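PDB 3QH4: esterase LipW from Mycobacterium marinum, which probably hydrolyses carboxylic esters, as an alpha/beta-hydrolase-fold enzyme with strict substrate selectivity. Local coordinates for residues P86-H92 with R159-S165; F189-P195 with L247-T253; A23-F29 with P212-A218; F29-I34 with G94-L98. The contacts are given in a common frame with arbitrary orientation. Residue numbers count along the deposited sequence, not the author numbering.

Contact 1 (P86-H92 with R159-S165); sequences PVVVYCH and RLAVAGS
Extended strands 86-91 and 160-165 run in parallel, their axes 4.4 Å apart at the closest point and crossing at -27°, with Val-87 opposite Leu-160 and so on in step to Cys-91 opposite Gly-164. Val-87, Val-89, Leu-160 and Val-162 lie on one face of the sheet, Val-88, Tyr-90, Ala-161 and Ala-163 on the other. Pro-86 opens the pairing: its CB lies 3.8 Å from Arg-159 CB and its CD over one face of the guanidinium, which Asp-156 holds. Val-87 N donates to Arg-159 O (3.0 Å), and its O accepts from Ala-161 N (2.9 Å); CG1 meets Leu-160 CD1 at 3.9 Å. Val-88 (t) places CG1 3.5 Å from Ala-163 CB. Strand 86-91 lies between 118-122 and 160-165 in the eight-stranded alpha/beta-hydrolase sheet, and 160-165 leads toward a probable GxSxG nucleophile elbow beginning at Gly-164. Val-89 repeats the ladder, N to Ala-161 O at 2.8 Å and O to Ala-163 N at 3.0 Å. Tyr-90 (t) lays CD1 3.8 Å from Ala-163 CB and OH 3.4 Å from Ser-165 CB, while its hydroxyl is bonded to Asp-104. Cys-91 N reaches Ala-163 O (3.0 Å); the last rung, Ser-165 N to Cys-91 O, is weak at 3.3 Å. A CB on Gly-164 would clash with that same carbonyl. His-92 points away from 159-165 and stacks on Tyr-124.

Contact 2 (F189-P195 with L247-T253); sequences FQLLHQP and LPATLIT
Two parallel strands of the alpha/beta-hydrolase core, 189-193 and 250-253, run at an interaxial angle of just 3°; their axes approach to 4.8 Å, pairing Gln-190 with Thr-250, Leu-191 with Leu-251, Leu-192 with Ile-252 and His-193 with Thr-253. The ladder runs from Gln-190 N to Ala-249 O (2.8 Å), Leu-251 N to Gln-190 O (3.0 Å), Leu-192 N to Leu-251 O (2.8 Å) and Thr-253 N to Leu-192 O (3.1 Å). Phe-189 (chi1 t) folds its ring flat over the neighbouring backbone, one face covering Ala-249 O and Thr-250 N, and spans from Ala-249 CB (3.8 Å from CD1) to Leu-251 CB (3.8 Å from CZ). On the sheet face carrying Leu-191 and Leu-251, Leu-191 CD1 meets Leu-251 CD2 at 3.9 Å. The other face carries Gln-190, Leu-192, Thr-250 and Ile-252, with Leu-192 (m) CB a loose 4.3 Å from Ile-252 CG1. There Gln-190 (p) extends along the bend of 247-249, NE2 3.9 Å from Leu-247 CB and weakly bonded to Pro-248 O at 3.3 Å. Past the strand, Gln-194 turns left-handed (phi 34°, psi 55°), its N still donating to Thr-253 O (2.7 Å), and Pro-195 CG packs on the tip of Ile-252, CD1, at 3.8 Å. His-193 ND1 and Thr-253 OG1 share a hydrogen bond of 2.8 Å while NE2 holds Asp-291; the buried imidazole is satisfied at both nitrogens, which probably fixes the ring orientation.

Contact 3 (A23-F29 with P212-A218); sequences ATARIDF and PAFDGEA
Arg-26 joins the irregular 23-29 segment to the turn leading into helix 216-227 through a salt-bridge network with Asp-215 and Glu-217. Its side chain (m, t, p) swings NE to Asp-215 OD2 at 2.8 Å and NH2 to Glu-217 OE1 at 3.1 Å, with a further weak NH2 bond to Asp-215 OD2 at 3.2 Å. Asp-215 (chi1 p) turns its OD1 to Ala-218 N at 2.8 Å, capping the helix as N-cap. Upstream, Ala-213 (phi 76°, psi -55°) donates N to Ala-25 O at 3.0 Å, while Ala-23 CB packs on Pro-212 CG at 3.8 Å. Ile-27 (t, t) packs CG2 against both Phe-214 CD1 (3.9 Å) and Ala-218 CB (3.6 Å). The off-rotamer Phe-29 (chi1 -142°) offers its ring face to the edge of Phe-214, T-shaped, centroids 5.3 Å apart and planes at 73°. Water 2 accepts from Ile-27 N and donates weakly to Asp-215 OD2. One carboxylate thus both caps the helix and pairs with arginine, so the N-terminal segment is tied by charge to the start of helix 216-227.

Contact 4 (F29-I34 with G94-L98); sequences FTAESI and GGFAL
Gly-94 begins the segment with backbone angles open to glycine alone (phi 141°, psi 15°), and its O lies 3.7 Å from CZ of Phe-29 (chi1 -142°), at the edge of that ring. The same carbonyl accepts from Ala-97 N (3.1 Å) and Leu-98 N (2.9 Å), drawing the loop into a tight turn. Gly-95 (phi 57°, psi 31°) brings its O within 3.5 Å of Phe-29 CE2; a CB here would sit 2.6 Å from Phe-29 CZ, so the ring fills the space that a side chain would need. Phe-96 also has positive phi and stacks on Tyr-226. Ala-97 points its CB toward the other segment, 3.9 Å from Phe-29 CZ and 3.7 Å from CD1 of Ile-34 (m, t). Leu-98 (m, t) completes the apolar patch: CD1 is 3.8 Å from Phe-29 CE1 and CD2 is 3.9 Å from Ile-34 CG2. The partner segment starts helix 31-56, N-capped by Thr-30, whose OG1 accepts weakly from Ser-33 N at 3.3 Å; Ile-34 N bonds to Thr-30 O at 2.9 Å. Contact is wholly by van der Waals packing, flanked by Met-222 of helix 216-227. A glycine-rich loop following His-92, just past the end of strand 85-91, probably corresponds to the HGGG motif of hormone-sensitive-lipase-like esterases, here HAGG, which in relatives forms the oxyanion hole.

Contacts 1 and 2 belong to one sheet: strands 160-165 and 189-193 are neighbours, Val-162 O meeting Leu-191 N at 2.8 Å, with contact centres about 10 Å apart. Contacts 3 and 4 share Phe-29, centres about 11 Å apart, and join the N-terminal region to the 94-98 loop and the start of helix 216-227, about 24 to 27 Å from the centres of contacts 1 and 2. Contact 1 reaches contact 4 through His-92, whose CE1 lies 3.2 Å from Leu-98 O. All four lie around the probable triad of Ser-166, Asp-258 and His-288: Ser-166 follows contact 1, Gln-194 touches Asp-258 and His-288, Phe-214 touches the triad, and Gly-95 is near without contact.

Contact 1 (P86-H92 with R159-S165)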
loop_
_atom_site.group_PDB
_atom_site.type_symbol
_atom_site.label_atom_id
_atom_site.label_comp_id
_atom_site.label_asym_id
_atom_site.label_seq_id
_atom_site.Cartn_x
_atom_site.Cartn_y
_atom_site.Cartn_z
ATOM N N PRO A 86 17.821 2.035 8.650
ATOM C CA PRO A 86 16.968 2.802 7.728
ATOM C C PRO A 86 15.531 2.323 7.930
ATOM O O PRO A 86 15.322 1.199 8.354
ATOM C CB PRO A 86 17.489 2.407 6.346
ATOM C CG PRO A 86 18.177 1.104 6.536
ATOM C CD PRO A 86 18.697 1.079 7.936
ATOM N N VAL A 87 14.549 3.175 7.654
ATOM C CA VAL A 87 13.190 2.844 8.102
ATOM C C VAL A 87 12.168 3.209 7.039
ATOM O O VAL A 87 12.307 4.244 6.368
ATOM C CB VAL A 87 12.864 3.551 9.465
ATOM C CG1 VAL A 87 13.017 5.076 9.376
ATOM C CG2 VAL A 87 11.443 3.178 9.971
ATOM N N VAL A 88 11.168 2.348 6.886
ATOM C CA VAL A 88 10.083 2.568 5.926
ATOM C C VAL A 88 8.792 2.761 6.708
ATOM O O VAL A 88 8.479 1.936 7.566
ATOM C CB VAL A 88 9.893 1.305 5.002
ATOM C CG1 VAL A 88 8.712 1.515 4.018
ATOM C CG2 VAL A 88 11.175 0.982 4.246
ATOM N N VAL A 89 8.013 3.812 6.410
ATOM C CA VAL A 89 6.674 3.921 6.999
ATOM C C VAL A 89 5.719 3.346 5.970
ATOM O O VAL A 89 5.690 3.836 4.849
ATOM C CB VAL A 89 6.308 5.387 7.309
ATOM C CG1 VAL A 89 4.829 5.508 7.687
ATOM C CG2 VAL A 89 7.249 5.919 8.428
ATOM N N TYR A 90 4.977 2.301 6.350
ATOM C CA TYR A 90 4.164 1.502 5.418
ATOM C C TYR A 90 2.675 1.582 5.745
ATOM O O TYR A 90 2.306 1.540 6.941
ATOM C CB TYR A 90 4.600 0.019 5.477
ATOM C CG TYR A 90 3.810 -0.859 4.546
ATOM C CD1 TYR A 90 4.271 -1.091 3.221
ATOM C CD2 TYR A 90 2.623 -1.477 4.973
ATOM C CE1 TYR A 90 3.532 -1.907 2.366
ATOM C CE2 TYR A 90 1.873 -2.297 4.120
ATOM C CZ TYR A 90 2.332 -2.493 2.826
ATOM O OH TYR A 90 1.610 -3.267 1.957
ATOM N N CYS A 91 1.839 1.693 4.705
ATOM C CA CYS A 91 0.360 1.695 4.841
ATOM C C CYS A 91 -0.235 0.562 4.022
ATOM O O CYS A 91 0.045 0.452 2.827
ATOM C CB CYS A 91 -0.243 3.033 4.373
ATOM S SG CYS A 91 0.192 4.358 5.467
ATOM N N HIS A 92 -1.037 -0.285 4.685
ATOM C CA HIS A 92 -1.606 -1.511 4.080
ATOM C C HIS A 92 -2.741 -1.284 3.052
ATOM O O HIS A 92 -3.311 -0.208 2.957
ATOM C CB HIS A 92 -2.112 -2.439 5.193
ATOM C CG HIS A 92 -3.291 -1.894 5.949
ATOM N ND1 HIS A 92 -4.578 -1.985 5.466
ATOM C CD2 HIS A 92 -3.383 -1.269 7.149
ATOM C CE1 HIS A 92 -5.413 -1.420 6.324
ATOM N NE2 HIS A 92 -4.710 -0.991 7.362
ATOM N N ARG A 159 17.439 8.197 6.485
ATOM C CA ARG A 159 17.127 7.162 5.482
ATOM C C ARG A 159 15.693 6.702 5.713
ATOM O O ARG A 159 15.435 5.578 6.165
ATOM C CB ARG A 159 18.144 6.002 5.502
ATOM C CG ARG A 159 19.484 6.407 4.937
ATOM C CD ARG A 159 20.445 5.213 4.950
ATOM N NE ARG A 159 20.816 4.882 6.318
ATOM C CZ ARG A 159 21.357 3.733 6.686
ATOM N NH1 ARG A 159 21.585 2.779 5.778
ATOM N NH2 ARG A 159 21.669 3.549 7.972
ATOM N N LEU A 160 14.769 7.612 5.429
ATOM C CA LEU A 160 13.338 7.351 5.612
ATOM C C LEU A 160 12.663 7.190 4.263
ATOM O O LEU A 160 12.787 8.061 3.382
ATOM C CB LEU A 160 12.682 8.483 6.402
ATOM C CG LEU A 160 11.142 8.523 6.441
ATOM C CD1 LEU A 160 10.640 7.449 7.363
ATOM C CD2 LEU A 160 10.697 9.932 6.969
ATOM N N ALA A 161 11.956 6.060 4.117
ATOM C CA ALA A 161 11.175 5.769 2.917
ATOM C C ALA A 161 9.705 5.628 3.325
ATOM O O ALA A 161 9.389 5.410 4.505
ATOM C CB ALA A 161 11.674 4.479 2.254
ATOM N N VAL A 162 8.823 5.759 2.343
ATOM C CA VAL A 162 7.400 5.542 2.554
ATOM C C VAL A 162 6.954 4.475 1.547
ATOM O O VAL A 162 7.557 4.341 0.476
ATOM C CB VAL A 162 6.582 6.863 2.412
ATOM C CG1 VAL A 162 6.982 7.895 3.510
ATOM C CG2 VAL A 162 6.756 7.502 1.017
ATOM N N ALA A 163 5.942 3.688 1.906
ATOM C CA ALA A 163 5.560 2.572 1.073
ATOM C C ALA A 163 4.119 2.229 1.350
ATOM O O ALA A 163 3.592 2.517 2.442
ATOM C CB ALA A 163 6.462 1.333 1.373
ATOM N N GLY A 164 3.483 1.605 0.372
ATOM C CA GLY A 164 2.135 1.090 0.623
ATOM C C GLY A 164 1.717 0.182 -0.508
ATOM O O GLY A 164 2.389 0.127 -1.552
ATOM N N SER A 165 0.571 -0.460 -0.320
ATOM C CA SER A 165 -0.057 -1.270 -1.357
ATOM C C SER A 165 -1.453 -0.735 -1.567
ATOM O O SER A 165 -2.180 -0.501 -0.582
ATOM C CB SER A 165 -0.172 -2.713 -0.880
ATOM O OG SER A 165 -0.913 -3.532 -1.777
#

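Contact 2 (F189-P195 with L247-T253)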
loop_
_atom_site.group_PDB
_atom_site.type_symbol
_atom_site.label_atom_id
_atom_site.label_comp_id
_atom_site.label_asym_id
_atom_site.label_seq_id
_atom_site.Cartn_x
_atom_site.Cartn_y
_atom_site.Cartn_z
ATOM N N PHE A 189 12.764 7.859 -0.591
ATOM C CA PHE A 189 12.263 6.886 -1.543
ATOM C C PHE A 189 10.802 6.626 -1.277
ATOM O O PHE A 189 10.385 6.642 -0.108
ATOM C CB PHE A 189 13.021 5.562 -1.404
ATOM C CG PHE A 189 12.890 4.663 -2.610
ATOM C CD1 PHE A 189 13.714 4.852 -3.720
ATOM C CD2 PHE A 189 11.952 3.625 -2.626
ATOM C CE1 PHE A 189 13.605 4.010 -4.838
ATOM C CE2 PHE A 189 11.802 2.803 -3.755
ATOM C CZ PHE A 189 12.643 2.991 -4.863
ATOM N N GLN A 190 10.039 6.369 -2.341
ATOM C CA GLN A 190 8.642 5.922 -2.173
ATOM C C GLN A 190 8.410 4.633 -2.945
ATOM O O GLN A 190 8.743 4.522 -4.142
ATOM C CB GLN A 190 7.623 7.009 -2.592
ATOM C CG GLN A 190 7.682 7.465 -4.051
ATOM C CD GLN A 190 6.594 8.505 -4.389
ATOM O OE1 GLN A 190 5.447 8.433 -3.915
ATOM N NE2 GLN A 190 6.989 9.519 -5.151
ATOM N N LEU A 191 7.766 3.681 -2.285
ATOM C CA LEU A 191 7.513 2.376 -2.913
ATOM C C LEU A 191 6.005 2.190 -2.990
ATOM O O LEU A 191 5.319 2.143 -1.960
ATOM C CB LEU A 191 8.175 1.269 -2.072
ATOM C CG LEU A 191 8.071 -0.155 -2.620
ATOM C CD1 LEU A 191 9.334 -0.930 -2.238
ATOM C CD2 LEU A 191 6.813 -0.831 -2.062
ATOM N N LEU A 192 5.489 2.207 -4.214
ATOM C CA LEU A 192 4.034 2.210 -4.442
ATOM C C LEU A 192 3.666 0.907 -5.161
ATOM O O LEU A 192 3.861 0.764 -6.388
ATOM C CB LEU A 192 3.608 3.431 -5.272
ATOM C CG LEU A 192 4.105 4.798 -4.801
ATOM C CD1 LEU A 192 3.702 5.888 -5.785
ATOM C CD2 LEU A 192 3.560 5.143 -3.403
ATOM N N HIS A 193 3.162 -0.048 -4.394
ATOM C CA HIS A 193 2.691 -1.292 -5.001
ATOM C C HIS A 193 1.209 -1.228 -5.368
ATOM O O HIS A 193 0.360 -0.923 -4.524
ATOM C CB HIS A 193 3.011 -2.507 -4.101
ATOM C CG HIS A 193 2.501 -3.806 -4.648
ATOM N ND1 HIS A 193 2.707 -4.190 -5.958
ATOM C CD2 HIS A 193 1.808 -4.815 -4.062
ATOM C CE1 HIS A 193 2.146 -5.372 -6.160
ATOM N NE2 HIS A 193 1.584 -5.766 -5.031
ATOM N N GLN A 194 0.938 -1.558 -6.633
ATOM C CA GLN A 194 -0.401 -1.532 -7.248
ATOM C C GLN A 194 -1.256 -0.377 -6.677
ATOM O O GLN A 194 -2.375 -0.621 -6.201
ATOM C CB GLN A 194 -1.079 -2.929 -7.101
ATOM C CG GLN A 194 -1.160 -3.405 -5.635
ATOM C CD GLN A 194 -1.740 -4.780 -5.426
ATOM O OE1 GLN A 194 -1.926 -5.550 -6.366
ATOM N NE2 GLN A 194 -2.008 -5.109 -4.161
ATOM N N PRO A 195 -0.732 0.865 -6.746
ATOM C CA PRO A 195 -1.386 2.000 -6.056
ATOM C C PRO A 195 -2.717 2.463 -6.645
ATOM O O PRO A 195 -2.932 2.447 -7.864
ATOM C CB PRO A 195 -0.361 3.129 -6.168
ATOM C CG PRO A 195 0.397 2.832 -7.492
ATOM C CD PRO A 195 0.498 1.296 -7.456
ATOM N N LEU A 247 9.388 15.064 -6.166
ATOM C CA LEU A 247 8.993 13.878 -5.397
ATOM C C LEU A 247 10.159 12.889 -5.294
ATOM O O LEU A 247 11.067 12.907 -6.148
ATOM C CB LEU A 247 7.765 13.210 -6.022
ATOM C CG LEU A 247 6.491 14.057 -5.932
ATOM C CD1 LEU A 247 5.343 13.382 -6.699
ATOM C CD2 LEU A 247 6.053 14.300 -4.457
ATOM N N PRO A 248 10.165 12.052 -4.234
ATOM C CA PRO A 248 11.246 11.085 -4.037
ATOM C C PRO A 248 11.293 10.042 -5.149
ATOM O O PRO A 248 10.249 9.709 -5.737
ATOM C CB PRO A 248 10.914 10.399 -2.704
ATOM C CG PRO A 248 9.651 10.987 -2.221
ATOM C CD PRO A 248 9.143 12.002 -3.171
ATOM N N ALA A 249 12.505 9.558 -5.415
ATOM C CA ALA A 249 12.714 8.373 -6.237
ATOM C C ALA A 249 11.682 7.292 -5.904
ATOM O O ALA A 249 11.306 7.106 -4.739
ATOM C CB ALA A 249 14.107 7.857 -6.035
ATOM N N THR A 250 11.210 6.607 -6.940
ATOM C CA THR A 250 10.003 5.778 -6.837
ATOM C C THR A 250 10.219 4.378 -7.419
ATOM O O THR A 250 10.931 4.241 -8.434
ATOM C CB THR A 250 8.864 6.475 -7.622
ATOM O OG1 THR A 250 8.587 7.737 -7.001
ATOM C CG2 THR A 250 7.549 5.630 -7.646
ATOM N N LEU A 251 9.637 3.363 -6.755
ATOM C CA LEU A 251 9.377 2.056 -7.371
ATOM C C LEU A 251 7.874 1.946 -7.425
ATOM O O LEU A 251 7.201 2.091 -6.399
ATOM C CB LEU A 251 9.941 0.893 -6.555
ATOM C CG LEU A 251 9.458 -0.476 -7.052
ATOM C CD1 LEU A 251 10.031 -0.833 -8.470
ATOM C CD2 LEU A 251 9.867 -1.559 -6.027
ATOM N N ILE A 252 7.346 1.691 -8.621
ATOM C CA ILE A 252 5.898 1.542 -8.774
ATOM C C ILE A 252 5.601 0.276 -9.566
ATOM O O ILE A 252 6.163 0.060 -10.649
ATOM C CB ILE A 252 5.276 2.851 -9.371
ATOM C CG1 ILE A 252 3.753 2.720 -9.517
ATOM C CG2 ILE A 252 5.896 3.223 -10.737
ATOM C CD1 ILE A 252 3.053 4.077 -9.917
ATOM N N THR A 253 4.688 -0.553 -9.047
ATOM C CA THR A 253 4.485 -1.880 -9.608
ATOM C C THR A 253 2.985 -2.153 -9.759
ATOM O O THR A 253 2.163 -1.549 -9.042
ATOM C CB THR A 253 5.108 -2.947 -8.671
ATOM O OG1 THR A 253 4.657 -2.739 -7.318
ATOM C CG2 THR A 253 6.643 -2.885 -8.704
#

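Contact 3 (A23-F29 with P212-A218)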
loop_
_atom_site.group_PDB
_atom_site.type_symbol
_atom_site.label_atom_id
_atom_site.label_comp_id
_atom_site.label_asym_id
_atom_site.label_seq_id
_atom_site.Cartn_x
_atom_site.Cartn_y
_atom_site.Cartn_z
ATOM N N ALA A 23 -8.095 -17.012 -7.549
ATOM C CA ALA A 23 -8.776 -15.742 -7.834
ATOM C C ALA A 23 -10.158 -16.027 -8.411
ATOM O O ALA A 23 -10.419 -15.766 -9.587
ATOM C CB ALA A 23 -7.930 -14.900 -8.783
ATOM N N THR A 24 -11.046 -16.582 -7.572
ATOM C CA THR A 24 -12.304 -17.168 -8.066
ATOM C C THR A 24 -13.540 -16.325 -7.805
ATOM O O THR A 24 -14.658 -16.697 -8.208
ATOM C CB THR A 24 -12.513 -18.533 -7.436
ATOM O OG1 THR A 24 -12.467 -18.367 -6.017
ATOM C CG2 THR A 24 -11.401 -19.482 -7.871
ATOM N N ALA A 25 -13.350 -15.182 -7.149
ATOM C CA ALA A 25 -14.508 -14.328 -6.818
ATOM C C ALA A 25 -14.206 -12.856 -6.928
ATOM O O ALA A 25 -13.104 -12.400 -6.596
ATOM C CB ALA A 25 -15.040 -14.650 -5.407
ATOM N N ARG A 26 -15.209 -12.117 -7.413
ATOM C CA ARG A 26 -15.197 -10.660 -7.311
ATOM C C ARG A 26 -15.420 -10.251 -5.860
ATOM O O ARG A 26 -16.059 -10.969 -5.074
ATOM C CB ARG A 26 -16.310 -10.045 -8.155
ATOM C CG ARG A 26 -16.152 -10.301 -9.657
ATOM C CD ARG A 26 -17.364 -9.766 -10.408
ATOM N NE ARG A 26 -17.354 -8.304 -10.423
ATOM C CZ ARG A 26 -18.389 -7.549 -10.788
ATOM N NH1 ARG A 26 -19.553 -8.119 -11.106
ATOM N NH2 ARG A 26 -18.279 -6.231 -10.827
ATOM N N ILE A 27 -14.878 -9.100 -5.493
ATOM C CA ILE A 27 -15.216 -8.480 -4.205
ATOM C C ILE A 27 -16.548 -7.758 -4.347
ATOM O O ILE A 27 -16.943 -7.365 -5.448
ATOM C CB ILE A 27 -14.116 -7.468 -3.766
ATOM C CG1 ILE A 27 -14.203 -7.149 -2.264
ATOM C CG2 ILE A 27 -14.122 -6.195 -4.635
ATOM C CD1 ILE A 27 -12.925 -6.471 -1.747
ATOM N N ASP A 28 -17.225 -7.573 -3.218
ATOM C CA ASP A 28 -18.414 -6.734 -3.154
ATOM C C ASP A 28 -18.010 -5.597 -2.211
ATOM O O ASP A 28 -17.693 -5.831 -1.056
ATOM C CB ASP A 28 -19.555 -7.578 -2.585
ATOM C CG ASP A 28 -20.832 -6.793 -2.355
ATOM O OD1 ASP A 28 -20.827 -5.544 -2.403
ATOM O OD2 ASP A 28 -21.864 -7.463 -2.111
ATOM N N PHE A 29 -18.014 -4.362 -2.712
ATOM C CA PHE A 29 -17.478 -3.259 -1.902
ATOM C C PHE A 29 -18.559 -2.305 -1.426
ATOM O O PHE A 29 -18.289 -1.141 -1.162
ATOM C CB PHE A 29 -16.355 -2.504 -2.641
ATOM C CG PHE A 29 -15.215 -2.078 -1.733
ATOM C CD1 PHE A 29 -14.466 -3.030 -1.068
ATOM C CD2 PHE A 29 -14.885 -0.725 -1.580
ATOM C CE1 PHE A 29 -13.403 -2.652 -0.215
ATOM C CE2 PHE A 29 -13.813 -0.330 -0.732
ATOM C CZ PHE A 29 -13.078 -1.312 -0.075
ATOM N N PRO A 212 -11.591 -10.707 -10.791
ATOM C CA PRO A 212 -11.565 -11.196 -9.416
ATOM C C PRO A 212 -10.716 -10.304 -8.490
ATOM O O PRO A 212 -9.899 -9.520 -8.973
ATOM C CB PRO A 212 -10.914 -12.571 -9.547
ATOM C CG PRO A 212 -9.998 -12.450 -10.754
ATOM C CD PRO A 212 -10.673 -11.444 -11.685
ATOM N N ALA A 213 -10.957 -10.434 -7.185
ATOM C CA ALA A 213 -10.169 -9.809 -6.092
ATOM C C ALA A 213 -10.432 -8.317 -5.908
ATOM O O ALA A 213 -10.795 -7.882 -4.811
ATOM C CB ALA A 213 -8.657 -10.129 -6.212
ATOM N N PHE A 214 -10.274 -7.546 -6.981
ATOM C CA PHE A 214 -10.723 -6.158 -6.998
ATOM C C PHE A 214 -11.025 -5.796 -8.433
ATOM O O PHE A 214 -10.431 -6.343 -9.372
ATOM C CB PHE A 214 -9.678 -5.183 -6.426
ATOM C CG PHE A 214 -10.309 -4.040 -5.645
ATOM C CD1 PHE A 214 -10.722 -4.236 -4.321
ATOM C CD2 PHE A 214 -10.504 -2.799 -6.247
ATOM C CE1 PHE A 214 -11.328 -3.176 -3.592
ATOM C CE2 PHE A 214 -11.092 -1.730 -5.549
ATOM C CZ PHE A 214 -11.520 -1.915 -4.234
ATOM N N ASP A 215 -11.949 -4.857 -8.612
ATOM C CA ASP A 215 -12.392 -4.525 -9.953
ATOM C C ASP A 215 -12.810 -3.079 -10.025
ATOM O O ASP A 215 -12.745 -2.344 -9.014
ATOM C CB ASP A 215 -13.491 -5.519 -10.444
ATOM C CG ASP A 215 -14.773 -5.457 -9.618
ATOM O OD1 ASP A 215 -15.187 -4.331 -9.266
ATOM O OD2 ASP A 215 -15.418 -6.520 -9.362
ATOM N N GLY A 216 -13.186 -2.661 -11.239
ATOM C CA GLY A 216 -13.495 -1.269 -11.529
ATOM C C GLY A 216 -14.769 -0.789 -10.837
ATOM O O GLY A 216 -14.904 0.406 -10.476
ATOM N N GLU A 217 -15.725 -1.696 -10.689
ATOM C CA GLU A 217 -16.945 -1.322 -9.980
ATOM C C GLU A 217 -16.665 -1.075 -8.500
ATOM O O GLU A 217 -17.132 -0.066 -7.937
ATOM C CB GLU A 217 -18.049 -2.337 -10.231
ATOM C CG GLU A 217 -18.426 -2.303 -11.689
ATOM C CD GLU A 217 -19.529 -3.261 -12.073
ATOM O OE1 GLU A 217 -20.224 -3.803 -11.185
ATOM O OE2 GLU A 217 -19.697 -3.455 -13.294
ATOM N N ALA A 218 -15.889 -1.954 -7.877
ATOM C CA ALA A 218 -15.452 -1.722 -6.500
ATOM C C ALA A 218 -14.638 -0.431 -6.375
ATOM O O ALA A 218 -14.731 0.256 -5.371
ATOM C CB ALA A 218 -14.636 -2.917 -5.975
HETATM O O HOH W 1 -21.919 -5.990 -11.005
HETATM O O HOH W 2 -13.551 -7.802 -7.791
HETATM O O HOH W 3 -17.299 -5.346 -7.264
#

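Contact 4 (F29-I34 with G94-L98)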
loop_
_atom_site.group_PDB
_atom_site.type_symbol
_atom_site.label_atom_id
_atom_site.label_comp_id
_atom_site.label_asym_id
_atom_site.label_seq_id
_atom_site.Cartn_x
_atom_site.Cartn_y
_atom_site.Cartn_z
ATOM N N PHE A 29 -18.014 -4.362 -2.712
ATOM C CA PHE A 29 -17.478 -3.259 -1.902
ATOM C C PHE A 29 -18.559 -2.305 -1.426
ATOM O O PHE A 29 -18.289 -1.141 -1.162
ATOM C CB PHE A 29 -16.355 -2.504 -2.641
ATOM C CG PHE A 29 -15.215 -2.078 -1.733
ATOM C CD1 PHE A 29 -14.466 -3.030 -1.068
ATOM C CD2 PHE A 29 -14.885 -0.725 -1.580
ATOM C CE1 PHE A 29 -13.403 -2.652 -0.215
ATOM C CE2 PHE A 29 -13.813 -0.330 -0.732
ATOM C CZ PHE A 29 -13.078 -1.312 -0.075
ATOM N N THR A 30 -19.789 -2.812 -1.290
ATOM C CA THR A 30 -20.835 -2.028 -0.611
ATOM C C THR A 30 -20.497 -1.917 0.874
ATOM O O THR A 30 -19.747 -2.735 1.402
ATOM C CB THR A 30 -22.246 -2.682 -0.758
ATOM O OG1 THR A 30 -22.226 -3.995 -0.181
ATOM C CG2 THR A 30 -22.671 -2.740 -2.219
ATOM N N ALA A 31 -21.049 -0.906 1.539
ATOM C CA ALA A 31 -20.843 -0.720 2.973
ATOM C C ALA A 31 -21.212 -1.959 3.798
ATOM O O ALA A 31 -20.448 -2.363 4.662
ATOM C CB ALA A 31 -21.621 0.507 3.463
ATOM N N GLU A 32 -22.367 -2.571 3.526
ATOM C CA GLU A 32 -22.770 -3.805 4.227
ATOM C C GLU A 32 -21.790 -4.963 4.061
ATOM O O GLU A 32 -21.478 -5.691 5.026
ATOM C CB GLU A 32 -24.180 -4.242 3.784
ATOM N N SER A 33 -21.302 -5.136 2.827
ATOM C CA SER A 33 -20.331 -6.173 2.539
ATOM C C SER A 33 -19.008 -5.903 3.247
ATOM O O SER A 33 -18.380 -6.832 3.763
ATOM C CB SER A 33 -20.140 -6.315 1.018
ATOM O OG SER A 33 -19.107 -7.244 0.715
ATOM N N ILE A 34 -18.600 -4.627 3.282
ATOM C CA ILE A 34 -17.368 -4.233 3.972
ATOM C C ILE A 34 -17.357 -4.707 5.421
ATOM O O ILE A 34 -16.377 -5.239 5.885
ATOM C CB ILE A 34 -17.111 -2.704 3.839
ATOM C CG1 ILE A 34 -16.525 -2.428 2.441
ATOM C CG2 ILE A 34 -16.184 -2.174 4.939
ATOM C CD1 ILE A 34 -16.622 -0.943 1.951
ATOM N N GLY A 94 -6.542 -2.350 1.160
ATOM C CA GLY A 94 -7.854 -2.569 1.761
ATOM C C GLY A 94 -8.870 -1.555 1.294
ATOM O O GLY A 94 -9.919 -1.450 1.893
ATOM N N GLY A 95 -8.558 -0.837 0.217
ATOM C CA GLY A 95 -9.529 0.130 -0.362
ATOM C C GLY A 95 -10.030 1.206 0.581
ATOM O O GLY A 95 -11.162 1.715 0.409
ATOM N N PHE A 96 -9.164 1.596 1.522
ATOM C CA PHE A 96 -9.455 2.611 2.576
ATOM C C PHE A 96 -10.472 2.161 3.625
ATOM O O PHE A 96 -10.648 2.881 4.616
ATOM C CB PHE A 96 -9.923 3.990 2.029
ATOM C CG PHE A 96 -9.068 4.519 0.946
ATOM C CD1 PHE A 96 -7.843 5.105 1.243
ATOM C CD2 PHE A 96 -9.481 4.412 -0.382
ATOM C CE1 PHE A 96 -7.016 5.593 0.208
ATOM C CE2 PHE A 96 -8.683 4.914 -1.413
ATOM C CZ PHE A 96 -7.434 5.490 -1.117
ATOM N N ALA A 97 -11.110 1.013 3.393
ATOM C CA ALA A 97 -12.215 0.533 4.245
ATOM C C ALA A 97 -11.933 -0.756 5.020
ATOM O O ALA A 97 -12.691 -1.104 5.956
ATOM C CB ALA A 97 -13.449 0.336 3.389
ATOM N N LEU A 98 -10.915 -1.511 4.605
ATOM C CA LEU A 98 -10.632 -2.818 5.226
ATOM C C LEU A 98 -9.239 -2.865 5.818
ATOM O O LEU A 98 -8.357 -2.085 5.417
ATOM C CB LEU A 98 -10.715 -3.948 4.190
ATOM C CG LEU A 98 -11.976 -4.057 3.357
ATOM C CD1 LEU A 98 -11.818 -5.092 2.246
ATOM C CD2 LEU A 98 -13.074 -4.434 4.335
#